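Long-range contacts in lactococcal phage P2 ORF15 (Lactococcus phage p2, PDB 2WZP), which probably serves as the distal tail (Dit) protein, a baseplate hub that joins the phage tail to its host-adhesion apparatus: residues Phe225-Ile230 against Ile266-Asp271; Tyr165-Leu170 against Glu316-Arg321. All coordinates share one frame; numbering follows the deposited sequence.

Both contacts lie in one six-stranded antiparallel sheet of the C-terminal Dit region, and their centres are about 10 Å apart. Along the chain the order is 165-170, 225-230, 266-271, 316-321, so interaction 1 is nested inside the long loop that interaction 2 closes. Strands 224-233 and 312-322 are neighbours in the sheet and join the two pairings: Met228 O probably accepts a hydrogen bond from Lys318 N at 2.8 Å, and the nearly parallel rings of Phe227 and Phe317 pack together. Four consecutive strands are thus tied side by side into one sheet, although 36 and 146 residues separate the partners of the two pairings.

Interaction 1 of 2, residues Phe225-Ile230 against Ile266-Asp271; sequences FSFMGI and ILINTD
Backbone pairing between Gly229 and Ile268 sets the frame: Ile268 N donates to Gly229 O at 2.8 Å, and Gly229 N returns a bond to Ile268 O at 2.9 Å. The strands run antiparallel, at 174°. A second two-bond link joins Phe227 and Thr270. Thr270 N reaches Phe227 O at 2.9 Å, but Phe227 N is taken by the Thr270 hydroxyl oxygen OG1 at 3.0 Å, a side chain doing the work of a carbonyl. With chi1 at 65°, the same threonine turns its methyl over the Phe227 ring, CG2 lying 3.9 Å from the ring centroid and displaced toward the rim, while Ile268 CD1 meets the ring's edge.

On the other face of the sheet the packing is apolar and slanted. Met228, bent at its second torsion, brings its methyl CE to 3.6 Å from Leu267 CD1, and Ile230 CD1 touches that leucine branch too. A chain of another protein also packs here.

Polar links gather around Asn269: one water bridges Ser226 OG (2.7 Å) and Asn269 OD1 (2.9 Å), donating to the latter. Asn269 OD1 further accepts from Asp271 N, whose N-H comes from above the amide plane. That bond, spanning two residues, makes an Asx turn beside the antiparallel pair, while Phe227, Ile268 and Thr270 pack on strand 251-257 of a four-stranded sheet, consistent with a beta-sandwich.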
# COMPACT_ATOMS: atom_id res chain seq x y z
N PHE M 225 -18.87 42.37 -1.66
CA PHE M 225 -17.43 42.29 -1.44
C PHE M 225 -16.94 43.69 -1.28
O PHE M 225 -16.16 43.99 -0.37
CB PHE M 225 -16.74 41.62 -2.63
CG PHE M 225 -16.67 40.12 -2.54
CD1 PHE M 225 -15.80 39.50 -1.65
CD2 PHE M 225 -17.45 39.32 -3.37
CE1 PHE M 225 -15.77 38.11 -1.53
CE2 PHE M 225 -17.39 37.94 -3.27
CZ PHE M 225 -16.57 37.34 -2.34
N SER M 226 -17.41 44.56 -2.18
CA SER M 226 -17.03 45.96 -2.30
C SER M 226 -17.89 46.60 -3.38
O SER M 226 -18.70 45.95 -4.05
CB SER M 226 -15.56 46.05 -2.73
OG SER M 226 -15.29 45.36 -3.94
N PHE M 227 -17.68 47.88 -3.57
CA PHE M 227 -18.38 48.60 -4.62
C PHE M 227 -17.44 49.63 -5.19
O PHE M 227 -16.41 49.98 -4.59
CB PHE M 227 -19.71 49.23 -4.11
CG PHE M 227 -19.54 50.19 -2.97
CD1 PHE M 227 -19.56 49.74 -1.65
CD2 PHE M 227 -19.27 51.53 -3.20
CE1 PHE M 227 -19.36 50.62 -0.59
CE2 PHE M 227 -19.06 52.40 -2.14
CZ PHE M 227 -19.13 51.95 -0.85
N MET M 228 -17.83 50.13 -6.33
CA MET M 228 -17.16 51.17 -7.06
C MET M 228 -18.24 52.15 -7.56
O MET M 228 -19.35 51.74 -7.92
CB MET M 228 -16.40 50.52 -8.19
CG MET M 228 -15.57 51.45 -8.94
SD MET M 228 -16.35 51.67 -10.52
CE MET M 228 -15.15 52.69 -11.25
N GLY M 229 -17.94 53.44 -7.52
CA GLY M 229 -18.91 54.44 -7.93
C GLY M 229 -18.33 55.73 -8.46
O GLY M 229 -17.18 56.07 -8.16
N ILE M 230 -19.16 56.43 -9.26
CA ILE M 230 -18.91 57.75 -9.85
C ILE M 230 -19.94 58.64 -9.22
O ILE M 230 -21.13 58.40 -9.40
CB ILE M 230 -18.98 57.76 -11.40
CG1 ILE M 230 -17.89 56.82 -11.98
CG2 ILE M 230 -18.88 59.18 -11.97
CD1 ILE M 230 -16.85 57.43 -12.88
N ILE M 266 -16.35 62.34 -8.74
CA ILE M 266 -15.43 61.66 -7.84
C ILE M 266 -15.57 60.16 -8.08
O ILE M 266 -16.69 59.66 -8.10
CB ILE M 266 -15.77 62.00 -6.37
CG1 ILE M 266 -15.63 63.52 -6.09
CG2 ILE M 266 -14.95 61.13 -5.38
CD1 ILE M 266 -16.34 64.01 -4.78
N LEU M 267 -14.46 59.45 -8.21
CA LEU M 267 -14.48 58.00 -8.37
C LEU M 267 -14.04 57.34 -7.07
O LEU M 267 -13.02 57.71 -6.50
CB LEU M 267 -13.61 57.55 -9.56
CG LEU M 267 -13.65 56.06 -9.94
CD1 LEU M 267 -13.45 55.87 -11.42
CD2 LEU M 267 -12.60 55.29 -9.21
N ILE M 268 -14.84 56.40 -6.59
CA ILE M 268 -14.56 55.64 -5.37
C ILE M 268 -14.52 54.14 -5.67
O ILE M 268 -15.25 53.68 -6.54
CB ILE M 268 -15.44 56.00 -4.14
CG1 ILE M 268 -16.93 55.71 -4.38
CG2 ILE M 268 -15.22 57.47 -3.70
CD1 ILE M 268 -17.83 55.81 -3.14
N ASN M 269 -13.64 53.39 -4.97
CA ASN M 269 -13.57 51.94 -5.08
C ASN M 269 -13.10 51.36 -3.78
O ASN M 269 -11.96 51.59 -3.38
CB ASN M 269 -12.70 51.48 -6.24
CG ASN M 269 -12.90 50.03 -6.57
OD1 ASN M 269 -13.41 49.20 -5.76
ND2 ASN M 269 -12.47 49.68 -7.75
N THR M 270 -13.99 50.63 -3.10
CA THR M 270 -13.71 50.04 -1.77
C THR M 270 -12.99 48.68 -1.83
O THR M 270 -12.73 48.08 -0.78
CB THR M 270 -14.95 50.01 -0.91
OG1 THR M 270 -15.89 49.12 -1.50
CG2 THR M 270 -15.58 51.37 -0.73
N ASP M 271 -12.69 48.19 -3.05
CA ASP M 271 -11.96 46.93 -3.27
C ASP M 271 -10.63 47.04 -2.52
O ASP M 271 -9.85 47.91 -2.85
CB ASP M 271 -11.73 46.72 -4.78
CG ASP M 271 -10.96 45.49 -5.21
OD1 ASP M 271 -10.28 44.87 -4.35
OD2 ASP M 271 -10.96 45.20 -6.42
O HOH W 1 -15.16 46.96 -6.07

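Interaction 2 of 2, residues Tyr165-Leu170 against Glu316-Arg321; sequences YTYENL and EFKIKR
Glu316 meets Leu170 mainly through its backbone, CA lying near Leu170 O, while its carboxylate OE2 bonds to OG1 of Thr171, the next residue on strand 165-173. Phe317 then forms a closed pair with Leu170: its N donates to Leu170 O at 2.8 Å, and its own carbonyl receives Leu170 N, which comes in from above the carbonyl plane.

Lys318 changes face and shows how a lysine can serve two partners. Its chain is fully extended, every side-chain torsion near 180°, and this lays CE over the centre of the Tyr167 ring at 3.5 Å from the centroid. The ammonium NZ follows 4.1 Å from the same centroid, a cation-pi contact, and makes a salt bridge with Asp40. The aliphatic part of the lysine also runs alongside Asn169.

Ile319 repeats the paired backbone bonding, now with Glu168: Ile319 N to Glu168 O is 2.8 Å. Its CD1 packs 3.6 Å from Leu170 CD1, the two side chains meeting at a slant.

Lys320 lies over a different tyrosine. A bend at chi3 (-114°) sets CE above the middle of the Tyr165 ring, 4.0 Å from the centroid, with NZ beyond it in a longer cation-pi contact. Asp134 takes a salt bridge from NZ on OD2 and a hydrogen bond from Tyr165 OH on OD1, so one carboxylate is bound by both partners of this CH-pi contact.

Arg321 donates its backbone N to Thr166 O, while NH2 forms a salt bridge with Glu168 OE2 at 2.8 Å, weak as a hydrogen bond because it is bent. The carboxylate meets the edge of the guanidinium, their planes turned 48° apart.

Strand 165-173 is an outermost strand of the sheet within this chain; strand 312-322 separates it from strand 224-233, and Trp218 of strand 218-220 touches both Leu170 and Ile319.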
# COMPACT_ATOMS: atom_id res chain seq x y z
N TYR M 165 -18.78 36.04 -7.14
CA TYR M 165 -19.33 37.37 -7.26
C TYR M 165 -20.00 37.52 -8.61
O TYR M 165 -19.82 36.69 -9.50
CB TYR M 165 -18.25 38.45 -7.03
CG TYR M 165 -17.25 38.69 -8.14
CD1 TYR M 165 -17.54 39.56 -9.19
CD2 TYR M 165 -16.01 38.07 -8.13
CE1 TYR M 165 -16.62 39.80 -10.20
CE2 TYR M 165 -15.08 38.29 -9.14
CZ TYR M 165 -15.38 39.16 -10.16
OH TYR M 165 -14.46 39.36 -11.17
N THR M 166 -20.79 38.57 -8.72
CA THR M 166 -21.48 39.07 -9.89
C THR M 166 -21.44 40.56 -9.74
O THR M 166 -21.21 41.07 -8.63
CB THR M 166 -22.95 38.58 -10.01
OG1 THR M 166 -23.71 38.99 -8.88
CG2 THR M 166 -23.07 37.09 -10.22
N TYR M 167 -21.65 41.26 -10.85
CA TYR M 167 -21.68 42.71 -10.81
C TYR M 167 -23.09 43.15 -10.93
O TYR M 167 -23.89 42.56 -11.67
CB TYR M 167 -20.82 43.33 -11.91
CG TYR M 167 -19.33 43.38 -11.60
CD1 TYR M 167 -18.85 44.13 -10.53
CD2 TYR M 167 -18.41 42.75 -12.43
CE1 TYR M 167 -17.49 44.17 -10.24
CE2 TYR M 167 -17.04 42.84 -12.18
CZ TYR M 167 -16.58 43.54 -11.07
OH TYR M 167 -15.25 43.66 -10.81
N GLU M 168 -23.41 44.20 -10.20
CA GLU M 168 -24.72 44.83 -10.25
C GLU M 168 -24.49 46.30 -10.48
O GLU M 168 -23.79 46.96 -9.71
CB GLU M 168 -25.50 44.58 -8.96
CG GLU M 168 -26.93 45.12 -8.98
CD GLU M 168 -27.68 45.11 -7.66
OE1 GLU M 168 -28.89 45.41 -7.69
OE2 GLU M 168 -27.06 44.84 -6.61
N ASN M 169 -25.11 46.82 -11.52
CA ASN M 169 -25.03 48.24 -11.88
C ASN M 169 -26.29 48.95 -11.41
O ASN M 169 -27.38 48.49 -11.68
CB ASN M 169 -24.79 48.40 -13.36
CG ASN M 169 -23.36 48.05 -13.72
OD1 ASN M 169 -22.52 48.93 -13.86
ND2 ASN M 169 -23.02 46.76 -13.76
N LEU M 170 -26.12 49.97 -10.56
CA LEU M 170 -27.20 50.77 -9.97
C LEU M 170 -26.92 52.26 -10.11
O LEU M 170 -25.81 52.72 -9.85
CB LEU M 170 -27.36 50.46 -8.47
CG LEU M 170 -27.78 49.07 -8.02
CD1 LEU M 170 -27.89 49.03 -6.52
CD2 LEU M 170 -29.12 48.67 -8.62
N GLU M 316 -23.38 56.65 -9.81
CA GLU M 316 -23.45 55.44 -10.63
C GLU M 316 -22.52 54.45 -9.97
O GLU M 316 -21.33 54.70 -9.84
CB GLU M 316 -23.00 55.74 -12.07
CG GLU M 316 -23.95 56.66 -12.81
CD GLU M 316 -24.96 56.00 -13.74
OE1 GLU M 316 -25.37 56.65 -14.72
OE2 GLU M 316 -25.32 54.83 -13.49
N PHE M 317 -23.10 53.34 -9.51
CA PHE M 317 -22.40 52.26 -8.83
C PHE M 317 -22.25 50.99 -9.66
O PHE M 317 -23.10 50.68 -10.51
CB PHE M 317 -23.13 51.94 -7.51
CG PHE M 317 -22.71 52.72 -6.29
CD1 PHE M 317 -22.56 52.10 -5.06
CD2 PHE M 317 -22.47 54.09 -6.37
CE1 PHE M 317 -22.20 52.82 -3.93
CE2 PHE M 317 -22.07 54.81 -5.24
CZ PHE M 317 -21.92 54.16 -4.04
N LYS M 318 -21.17 50.25 -9.39
CA LYS M 318 -20.87 48.91 -9.89
C LYS M 318 -20.52 48.13 -8.64
O LYS M 318 -19.47 48.34 -8.04
CB LYS M 318 -19.72 48.90 -10.90
CG LYS M 318 -19.58 47.59 -11.64
CD LYS M 318 -18.35 47.59 -12.52
CE LYS M 318 -18.32 46.34 -13.34
NZ LYS M 318 -17.14 46.27 -14.23
N ILE M 319 -21.50 47.36 -8.15
CA ILE M 319 -21.40 46.60 -6.91
C ILE M 319 -20.94 45.21 -7.17
O ILE M 319 -21.42 44.57 -8.10
CB ILE M 319 -22.73 46.66 -6.16
CG1 ILE M 319 -23.08 48.12 -5.80
CG2 ILE M 319 -22.72 45.78 -4.93
CD1 ILE M 319 -24.35 48.53 -6.21
N LYS M 320 -19.98 44.75 -6.34
CA LYS M 320 -19.44 43.41 -6.43
C LYS M 320 -20.20 42.59 -5.40
O LYS M 320 -19.87 42.60 -4.21
CB LYS M 320 -17.92 43.40 -6.20
CG LYS M 320 -17.27 42.20 -6.85
CD LYS M 320 -15.86 41.98 -6.33
CE LYS M 320 -14.76 42.18 -7.35
NZ LYS M 320 -13.44 41.99 -6.71
N ARG M 321 -21.29 41.93 -5.86
CA ARG M 321 -22.16 41.09 -5.01
C ARG M 321 -21.43 39.85 -4.54
O ARG M 321 -20.53 39.41 -5.23
CB ARG M 321 -23.45 40.75 -5.76
CG ARG M 321 -24.25 41.99 -6.16
CD ARG M 321 -25.62 41.70 -6.70
NE ARG M 321 -26.48 40.93 -5.81
CZ ARG M 321 -27.72 41.28 -5.50
NH1 ARG M 321 -28.45 40.50 -4.72
NH2 ARG M 321 -28.25 42.39 -6.00